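Side-chain contact in protein osa (Shigella flexneri, PDB 4O7K), which suppresses the oncogenicity of Agrobacterium tumefaciens and is a plasmid fertility inhibition factor of the ParB/Srx superfamily: residues Leu13-Leu18 against Ala79-Gly84. The protein carries 1 engineered substitution. Sequence-based numbering, arbitrary orientation. Where two conformers were deposited one is given.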
loop_
_atom_site.group_PDB
_atom_site.type_symbol
_atom_site.label_atom_id
_atom_site.label_comp_id
_atom_site.label_asym_id
_atom_site.label_seq_id
_atom_site.Cartn_x
_atom_site.Cartn_y
_atom_site.Cartn_z
ATOM N N LEU A 13 7.349 -19.089 -4.526
ATOM C CA LEU A 13 8.696 -18.848 -4.039
ATOM C C LEU A 13 8.832 -17.430 -3.481
ATOM O O LEU A 13 9.470 -17.220 -2.451
ATOM C CB LEU A 13 9.708 -19.089 -5.154
ATOM C CG LEU A 13 9.986 -20.557 -5.479
ATOM C CD1 LEU A 13 10.678 -20.656 -6.823
ATOM C CD2 LEU A 13 10.806 -21.224 -4.388
ATOM N N GLU A 14 8.203 -16.469 -4.149
ATOM C CA GLU A 14 8.222 -15.083 -3.686
ATOM C C GLU A 14 7.507 -14.927 -2.347
ATOM O O GLU A 14 7.997 -14.244 -1.457
ATOM C CB GLU A 14 7.600 -14.149 -4.723
ATOM C CG GLU A 14 7.671 -12.650 -4.339
ATOM C CD GLU A 14 9.072 -12.037 -4.479
ATOM O OE1 GLU A 14 10.078 -12.781 -4.438
ATOM O OE2 GLU A 14 9.159 -10.795 -4.633
ATOM N N ILE A 15 6.353 -15.566 -2.203
ATOM C CA ILE A 15 5.658 -15.570 -0.921
ATOM C C ILE A 15 6.537 -16.181 0.167
ATOM O O ILE A 15 6.632 -15.654 1.274
ATOM C CB ILE A 15 4.315 -16.329 -1.023
ATOM C CG1 ILE A 15 3.338 -15.511 -1.873
ATOM C CG2 ILE A 15 3.742 -16.624 0.360
ATOM C CD1 ILE A 15 2.111 -16.296 -2.332
ATOM N N ARG A 16 7.217 -17.274 -0.152
ATOM C CA ARG A 16 8.102 -17.887 0.837
ATOM C C ARG A 16 9.267 -16.942 1.203
ATOM O O ARG A 16 9.698 -16.906 2.359
ATOM C CB ARG A 16 8.621 -19.234 0.321
ATOM C CG ARG A 16 9.489 -20.009 1.301
ATOM C CD ARG A 16 10.541 -20.811 0.553
ATOM N NE ARG A 16 11.343 -21.658 1.435
ATOM C CZ ARG A 16 12.672 -21.619 1.508
ATOM N NH1 ARG A 16 13.356 -20.751 0.770
ATOM N NH2 ARG A 16 13.316 -22.432 2.339
ATOM N N ARG A 17 9.761 -16.188 0.220
ATOM C CA ARG A 17 10.826 -15.200 0.444
ATOM C C ARG A 17 10.343 -14.126 1.406
ATOM O O ARG A 17 11.044 -13.747 2.353
ATOM C CB ARG A 17 11.264 -14.556 -0.879
ATOM C CG ARG A 17 12.475 -13.628 -0.772
ATOM C CD ARG A 17 12.662 -12.752 -2.026
ATOM N NE ARG A 17 12.100 -11.405 -1.863
ATOM C CZ ARG A 17 12.166 -10.441 -2.782
ATOM N NH1 ARG A 17 12.772 -10.665 -3.942
ATOM N NH2 ARG A 17 11.629 -9.253 -2.541
ATOM N N LEU A 18 9.133 -13.640 1.153
ATOM C CA LEU A 18 8.516 -12.628 1.999
ATOM C C LEU A 18 8.298 -13.152 3.420
ATOM O O LEU A 18 8.471 -12.414 4.387
ATOM C CB LEU A 18 7.192 -12.172 1.382
ATOM C CG LEU A 18 7.389 -11.359 0.097
ATOM C CD1 LEU A 18 6.078 -11.201 -0.669
ATOM C CD2 LEU A 18 8.006 -9.998 0.403
ATOM N N ALA A 79 0.131 -10.326 0.894
ATOM C CA ALA A 79 -1.319 -10.508 0.883
ATOM C C ALA A 79 -1.886 -10.312 -0.525
ATOM O O ALA A 79 -2.845 -10.987 -0.935
ATOM C CB ALA A 79 -1.977 -9.549 1.865
ATOM N N TRP A 80 -1.277 -9.401 -1.274
ATOM C CA TRP A 80 -1.681 -9.142 -2.656
ATOM C C TRP A 80 -1.348 -10.345 -3.541
ATOM O O TRP A 80 -2.161 -10.766 -4.360
ATOM C CB TRP A 80 -0.997 -7.870 -3.175
ATOM C CG TRP A 80 -1.476 -7.373 -4.502
ATOM C CD1 TRP A 80 -2.438 -7.940 -5.313
ATOM C CD2 TRP A 80 -0.994 -6.219 -5.195
ATOM N NE1 TRP A 80 -2.585 -7.188 -6.461
ATOM C CE2 TRP A 80 -1.707 -6.129 -6.417
ATOM C CE3 TRP A 80 -0.025 -5.238 -4.904
ATOM C CZ2 TRP A 80 -1.494 -5.104 -7.335
ATOM C CZ3 TRP A 80 0.185 -4.219 -5.814
ATOM C CH2 TRP A 80 -0.548 -4.158 -7.020
ATOM N N LEU A 81 -0.159 -10.910 -3.359
ATOM C CA LEU A 81 0.220 -12.114 -4.083
ATOM C C LEU A 81 -0.734 -13.276 -3.784
ATOM O O LEU A 81 -0.887 -14.184 -4.598
ATOM C CB LEU A 81 1.653 -12.516 -3.741
ATOM C CG LEU A 81 2.748 -11.668 -4.381
ATOM C CD1 LEU A 81 4.082 -11.941 -3.707
ATOM C CD2 LEU A 81 2.849 -11.924 -5.876
ATOM N N ALA A 82 -1.383 -13.240 -2.623
ATOM C CA ALA A 82 -2.296 -14.315 -2.233
ATOM C C ALA A 82 -3.610 -14.287 -3.032
ATOM O O ALA A 82 -4.441 -15.194 -2.925
ATOM C CB ALA A 82 -2.578 -14.247 -0.736
ATOM N N LEU A 83 -3.791 -13.249 -3.841
ATOM C CA LEU A 83 -4.902 -13.205 -4.767
ATOM C C LEU A 83 -4.763 -14.322 -5.793
ATOM O O LEU A 83 -5.749 -14.777 -6.356
ATOM C CB LEU A 83 -4.976 -11.863 -5.490
ATOM C CG LEU A 83 -5.834 -10.729 -4.952
ATOM C CD1 LEU A 83 -6.072 -9.714 -6.072
ATOM C CD2 LEU A 83 -7.140 -11.228 -4.364
ATOM N N GLY A 84 -3.530 -14.746 -6.045
ATOM C CA GLY A 84 -3.271 -15.769 -7.038
ATOM C C GLY A 84 -2.770 -15.159 -8.330
ATOM O O GLY A 84 -2.644 -13.939 -8.428
#
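The carboxylate of Glu14, whose aliphatic stem rests on Leu81, is hydrogen-bonded through OE2 to the hydroxyl OH of Tyr77, one helical turn ahead of that leucine. The case illustrates how a helix–helix interface can hold a buried acidic residue with its stem in apolar packing and its carboxylate in polar contacts: the N-terminal helix 4-24 packs here against the end of helix 73-81, which belongs to the plasmid fertility inhibition family region (ParB/Srx clan). With CG anti to the backbone N (chi1 -176°) and the chain then bent at chi2 (74°), the Glu14 methylene CG meets Leu81 CD1 at 3.7 Å, while the carboxylate turns off the apolar patch. OE1 lies over one face of the Arg17 guanidinium, toward its rim, 3.5 Å from NH1; no N-H points at it, so this salt bridge is one of charge alone, and a tentative one, because Arg17 adopts two conformers.

No hydrogen bond joins the two segments, and Leu81 takes part in every close contact. Its CG stands anti to its own carbonyl carbon (chi1 -75°), bringing CD1 against both Glu14 and Leu18, whose chain crosses it at about a right angle; the two CD1 methyls of Leu18 and Leu81 touch at 3.7 Å. Ile15 instead runs past Leu81 in the opposite direction, its CG1 lying 3.9 Å from Leu81 CB and its CD1 4.1 Å from that same carbon. Leu18 also reaches Leu74 and Tyr77, extending the packing along helix 73-81, and Cys91 adds a loop contact to Leu81. A type I turn that begins at Leu81 closes with Gly84 N donating to Leu81 O at 3.1 Å.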